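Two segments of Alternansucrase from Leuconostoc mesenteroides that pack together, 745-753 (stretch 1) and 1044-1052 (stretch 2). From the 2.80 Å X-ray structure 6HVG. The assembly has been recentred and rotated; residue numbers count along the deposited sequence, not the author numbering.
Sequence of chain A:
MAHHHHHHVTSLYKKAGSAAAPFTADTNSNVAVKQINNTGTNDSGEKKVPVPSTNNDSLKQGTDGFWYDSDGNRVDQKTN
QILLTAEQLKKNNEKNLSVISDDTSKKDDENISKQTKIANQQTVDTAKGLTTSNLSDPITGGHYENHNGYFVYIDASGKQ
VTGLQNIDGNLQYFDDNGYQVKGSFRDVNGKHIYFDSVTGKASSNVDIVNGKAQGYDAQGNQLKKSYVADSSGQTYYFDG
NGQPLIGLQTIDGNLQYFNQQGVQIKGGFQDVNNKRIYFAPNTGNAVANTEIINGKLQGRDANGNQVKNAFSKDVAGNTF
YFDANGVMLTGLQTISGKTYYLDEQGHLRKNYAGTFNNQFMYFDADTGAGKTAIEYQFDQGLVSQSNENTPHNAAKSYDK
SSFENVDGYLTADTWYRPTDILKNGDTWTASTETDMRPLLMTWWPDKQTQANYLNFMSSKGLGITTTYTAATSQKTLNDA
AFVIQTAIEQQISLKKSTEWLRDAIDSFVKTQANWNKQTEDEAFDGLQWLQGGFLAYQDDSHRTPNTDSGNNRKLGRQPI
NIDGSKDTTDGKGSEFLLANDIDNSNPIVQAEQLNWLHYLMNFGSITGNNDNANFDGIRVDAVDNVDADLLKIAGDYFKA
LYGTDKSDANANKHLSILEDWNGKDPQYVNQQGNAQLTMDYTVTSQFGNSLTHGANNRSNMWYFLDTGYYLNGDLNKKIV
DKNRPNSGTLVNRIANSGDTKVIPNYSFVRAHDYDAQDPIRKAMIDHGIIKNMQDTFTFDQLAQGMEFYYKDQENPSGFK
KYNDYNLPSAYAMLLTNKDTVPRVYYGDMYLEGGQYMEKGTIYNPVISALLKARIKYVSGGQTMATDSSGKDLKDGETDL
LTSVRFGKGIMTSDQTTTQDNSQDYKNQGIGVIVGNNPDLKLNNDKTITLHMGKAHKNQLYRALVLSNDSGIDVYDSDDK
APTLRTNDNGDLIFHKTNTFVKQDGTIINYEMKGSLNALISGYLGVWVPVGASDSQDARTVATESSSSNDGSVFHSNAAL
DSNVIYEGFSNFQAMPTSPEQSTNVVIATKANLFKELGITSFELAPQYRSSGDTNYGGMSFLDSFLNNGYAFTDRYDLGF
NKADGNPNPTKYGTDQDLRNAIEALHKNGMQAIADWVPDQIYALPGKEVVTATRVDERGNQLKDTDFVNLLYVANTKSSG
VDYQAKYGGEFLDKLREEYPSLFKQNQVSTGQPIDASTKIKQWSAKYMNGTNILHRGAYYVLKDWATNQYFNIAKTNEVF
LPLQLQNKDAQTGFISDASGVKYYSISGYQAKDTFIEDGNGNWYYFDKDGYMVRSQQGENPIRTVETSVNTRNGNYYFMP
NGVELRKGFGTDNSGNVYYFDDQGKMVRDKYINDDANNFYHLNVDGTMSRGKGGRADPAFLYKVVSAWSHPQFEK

Stretch 1, residues 745-753: NYSFVRAHD
Stretch 2 1044-1052: VIYEGFSNF

A buried carboxylate in a protein interior must be paid for with donors, and the packing of residues 745-753 against 1044-1052 in alternansucrase is a compact example of how one histidine can pay most of that price. The segments lie almost 300 residues apart in sequence yet bury 321 Å² between them, and His752 alone has 116 Å² covered by the other stretch.

Both segments begin extended. Strand residues around Tyr746 (phi/psi -107/155) lie well apart from the strand 1045-1047, with the Tyr746 and Ile1045 CA atoms 8.4 Å apart. The backbones then converge: Ala751 CA to Glu1047 CA is 7.5 Å, and His752 CA to Ser1050 CA only 5.3 Å. Numbering thus rises in the same sense along both stretches, and the loops after the strands make the closest approach. At the wide end the contact is purely apolar, as befits a buried place. Tyr746 (chi1 77°, p; chi2 -81°) and Ile1045 (m, t) both direct CA-to-CB toward the opposite stretch, and their contact is a loose one, Tyr746 CB to Ile1045 CD1 at 4.4 Å; the tyrosine hydroxyl is hydrogen-bonded elsewhere in the structure.

Glu1047 spans the remaining gap by being extended. With chi1 -175° and chi2 -169°, both t, its side chain reaches straight across from a strand backbone at -86/102, and chi3 of 28° sets the carboxylate. His752 stands at -58/-28, unlike the extended Arg750 (-139/165) and Ala751 (-144/171) before it. Its chi1 of 76° (p) and chi2 of -87° place ND1 on the same side as its own backbone N, so that one oxygen receives both: His752 ND1 donates to Glu1047 OE2 at 2.7 Å (167°), and His752 N donates to Glu1047 OE2 at 3.2 Å (172°). Both angles are near linear, so in this p conformation ND1 and N both point at the one oxygen. The other oxygen, Glu1047 OE1, packs 3.4 Å from Ala751 CA and 3.8 Å from Ala751 CB, whose CA-to-CB bond points sideways; the single methyl lets the carboxylate lie close to the backbone. A water links it to the backbone, donating to Glu1047 OE1 at 3.0 Å and to Arg750 O at 2.7 Å.

The imidazole also meets carbon over one face and an amide at its edge. Phe1049 starts sideways, but chi1 of 70° (p) and chi2 of -81° bring the end of its ring nearer, so that Phe1049 CZ lies over one face of the imidazole, 3.6 Å from His752 CG. This apolar ring covers the face without competing for the ND1 hydrogen bond. The two rings are oblique, their planes at 35° and their centroids 4.9 Å apart. Near the plane of the imidazole, at its edge, Asn1051 (chi1 -80°, m; chi2 -35°) places its compact amide, ND2 lying 3.2 Å from His752 CD2.

A second water closes the narrow end, donating to His752 O at 2.7 Å and accepting from Asn1051 N at 3.1 Å. Ser1050 (chi1 157°, t) points away from stretch 1; its OG instead accepts from Phe1052 N at 3.2 Å, bracing the turn that presents Asn1051.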

# COMPACT_ATOMS: atom_id res chain seq x y z
N ASN A 745 -6.61 -14.39 -24.39
CA ASN A 745 -6.64 -13.92 -23.01
C ASN A 745 -7.35 -14.85 -22.01
O ASN A 745 -8.18 -15.64 -22.39
CB ASN A 745 -7.35 -12.58 -22.96
CG ASN A 745 -8.84 -12.71 -23.21
OD1 ASN A 745 -9.65 -12.75 -22.28
ND2 ASN A 745 -9.21 -12.79 -24.47
N TYR A 746 -7.00 -14.70 -20.73
CA TYR A 746 -7.80 -15.28 -19.64
C TYR A 746 -8.54 -14.18 -18.92
O TYR A 746 -8.14 -13.04 -18.97
CB TYR A 746 -6.93 -16.07 -18.67
CG TYR A 746 -6.10 -15.28 -17.68
CD1 TYR A 746 -4.89 -14.72 -18.05
CD2 TYR A 746 -6.52 -15.12 -16.37
CE1 TYR A 746 -4.12 -14.00 -17.13
CE2 TYR A 746 -5.77 -14.41 -15.45
CZ TYR A 746 -4.56 -13.86 -15.83
OH TYR A 746 -3.80 -13.16 -14.90
N SER A 747 -9.66 -14.52 -18.28
CA SER A 747 -10.48 -13.51 -17.60
C SER A 747 -11.06 -14.07 -16.34
O SER A 747 -11.25 -15.27 -16.23
CB SER A 747 -11.62 -13.00 -18.52
OG SER A 747 -12.35 -14.06 -19.09
N PHE A 748 -11.35 -13.19 -15.39
CA PHE A 748 -11.89 -13.62 -14.11
C PHE A 748 -12.79 -12.58 -13.49
O PHE A 748 -12.77 -11.44 -13.89
CB PHE A 748 -10.76 -13.96 -13.14
CG PHE A 748 -9.79 -12.83 -12.92
CD1 PHE A 748 -8.67 -12.69 -13.73
CD2 PHE A 748 -9.99 -11.92 -11.91
CE1 PHE A 748 -7.77 -11.66 -13.55
CE2 PHE A 748 -9.09 -10.89 -11.72
CZ PHE A 748 -7.99 -10.76 -12.54
N VAL A 749 -13.58 -13.01 -12.51
CA VAL A 749 -14.42 -12.12 -11.71
C VAL A 749 -13.69 -11.74 -10.43
O VAL A 749 -13.69 -10.59 -10.04
CB VAL A 749 -15.75 -12.79 -11.36
CG1 VAL A 749 -16.61 -11.85 -10.53
CG2 VAL A 749 -16.49 -13.19 -12.64
N ARG A 750 -13.06 -12.72 -9.79
CA ARG A 750 -12.26 -12.48 -8.59
C ARG A 750 -11.00 -13.30 -8.64
O ARG A 750 -10.89 -14.23 -9.43
CB ARG A 750 -13.05 -12.82 -7.30
CG ARG A 750 -14.27 -11.95 -7.08
CD ARG A 750 -14.59 -11.76 -5.62
NE ARG A 750 -14.93 -13.02 -4.98
CZ ARG A 750 -14.37 -13.52 -3.89
NH1 ARG A 750 -13.41 -12.87 -3.24
NH2 ARG A 750 -14.78 -14.68 -3.43
N ALA A 751 -10.05 -12.96 -7.78
CA ALA A 751 -8.80 -13.68 -7.69
C ALA A 751 -8.30 -13.75 -6.26
O ALA A 751 -8.84 -13.07 -5.39
CB ALA A 751 -7.77 -13.03 -8.60
N HIS A 752 -7.27 -14.54 -6.02
CA HIS A 752 -6.67 -14.67 -4.69
C HIS A 752 -6.21 -13.29 -4.22
O HIS A 752 -6.16 -13.02 -3.02
CB HIS A 752 -5.49 -15.67 -4.71
CG HIS A 752 -4.23 -15.12 -5.33
ND1 HIS A 752 -3.96 -15.18 -6.68
CD2 HIS A 752 -3.16 -14.49 -4.77
CE1 HIS A 752 -2.79 -14.62 -6.93
NE2 HIS A 752 -2.28 -14.20 -5.79
N ASP A 753 -5.88 -12.43 -5.19
CA ASP A 753 -5.41 -11.08 -4.95
C ASP A 753 -6.33 -10.02 -5.57
O ASP A 753 -5.91 -8.88 -5.76
CB ASP A 753 -3.99 -10.91 -5.50
CG ASP A 753 -3.90 -11.12 -7.02
OD1 ASP A 753 -4.90 -11.50 -7.67
OD2 ASP A 753 -2.80 -10.89 -7.58
N VAL A 1044 -10.62 -24.12 -19.30
CA VAL A 1044 -11.01 -23.39 -18.09
C VAL A 1044 -9.90 -23.57 -17.06
O VAL A 1044 -9.49 -24.70 -16.77
CB VAL A 1044 -12.31 -23.92 -17.49
CG1 VAL A 1044 -12.64 -23.15 -16.23
CG2 VAL A 1044 -13.43 -23.83 -18.50
N ILE A 1045 -9.42 -22.46 -16.51
CA ILE A 1045 -8.42 -22.50 -15.45
C ILE A 1045 -9.12 -22.39 -14.11
O ILE A 1045 -10.05 -21.62 -13.97
CB ILE A 1045 -7.42 -21.35 -15.55
CG1 ILE A 1045 -6.74 -21.34 -16.92
CG2 ILE A 1045 -6.35 -21.47 -14.48
CD1 ILE A 1045 -5.99 -20.07 -17.21
N TYR A 1046 -8.67 -23.16 -13.14
CA TYR A 1046 -9.19 -23.06 -11.80
C TYR A 1046 -8.06 -22.57 -10.94
O TYR A 1046 -7.03 -23.23 -10.81
CB TYR A 1046 -9.67 -24.41 -11.32
CG TYR A 1046 -10.22 -24.46 -9.92
CD1 TYR A 1046 -11.40 -23.83 -9.59
CD2 TYR A 1046 -9.56 -25.17 -8.93
CE1 TYR A 1046 -11.92 -23.89 -8.31
CE2 TYR A 1046 -10.08 -25.24 -7.65
CZ TYR A 1046 -11.25 -24.60 -7.34
OH TYR A 1046 -11.75 -24.68 -6.07
N GLU A 1047 -8.26 -21.39 -10.37
CA GLU A 1047 -7.30 -20.84 -9.42
C GLU A 1047 -7.70 -21.40 -8.09
O GLU A 1047 -8.67 -20.92 -7.48
CB GLU A 1047 -7.44 -19.35 -9.43
CG GLU A 1047 -6.42 -18.64 -8.57
CD GLU A 1047 -6.76 -17.18 -8.41
OE1 GLU A 1047 -7.95 -16.85 -8.49
OE2 GLU A 1047 -5.84 -16.36 -8.24
N GLY A 1048 -6.98 -22.42 -7.63
CA GLY A 1048 -7.48 -23.29 -6.55
C GLY A 1048 -6.83 -23.11 -5.18
O GLY A 1048 -6.29 -24.05 -4.65
N PHE A 1049 -6.83 -21.90 -4.66
CA PHE A 1049 -6.32 -21.63 -3.36
C PHE A 1049 -6.79 -20.27 -3.00
O PHE A 1049 -7.21 -19.50 -3.85
CB PHE A 1049 -4.79 -21.67 -3.33
CG PHE A 1049 -4.14 -20.53 -4.05
CD1 PHE A 1049 -4.01 -20.55 -5.43
CD2 PHE A 1049 -3.64 -19.44 -3.33
CE1 PHE A 1049 -3.42 -19.49 -6.09
CE2 PHE A 1049 -3.02 -18.42 -3.98
CZ PHE A 1049 -2.92 -18.43 -5.37
N SER A 1050 -6.72 -19.97 -1.72
CA SER A 1050 -7.00 -18.65 -1.19
C SER A 1050 -5.87 -18.28 -0.25
O SER A 1050 -5.37 -19.15 0.48
CB SER A 1050 -8.30 -18.70 -0.43
OG SER A 1050 -8.39 -17.66 0.52
N ASN A 1051 -5.45 -17.02 -0.27
CA ASN A 1051 -4.40 -16.57 0.65
C ASN A 1051 -4.76 -16.64 2.11
O ASN A 1051 -3.86 -16.59 2.96
CB ASN A 1051 -3.97 -15.15 0.34
CG ASN A 1051 -3.02 -15.07 -0.83
OD1 ASN A 1051 -2.19 -15.97 -1.02
ND2 ASN A 1051 -3.11 -13.99 -1.59
N PHE A 1052 -6.04 -16.77 2.42
CA PHE A 1052 -6.50 -16.72 3.78
C PHE A 1052 -6.95 -18.04 4.37
O PHE A 1052 -7.57 -18.08 5.43
CB PHE A 1052 -7.55 -15.64 3.86
CG PHE A 1052 -7.03 -14.31 3.39
CD1 PHE A 1052 -6.98 -14.01 2.06
CD2 PHE A 1052 -6.50 -13.41 4.29
CE1 PHE A 1052 -6.45 -12.81 1.63
CE2 PHE A 1052 -6.01 -12.19 3.88
CZ PHE A 1052 -5.98 -11.89 2.54
O HOH W 1 -9.58 -16.04 -10.91
O HOH W 2 -7.29 -14.91 -1.52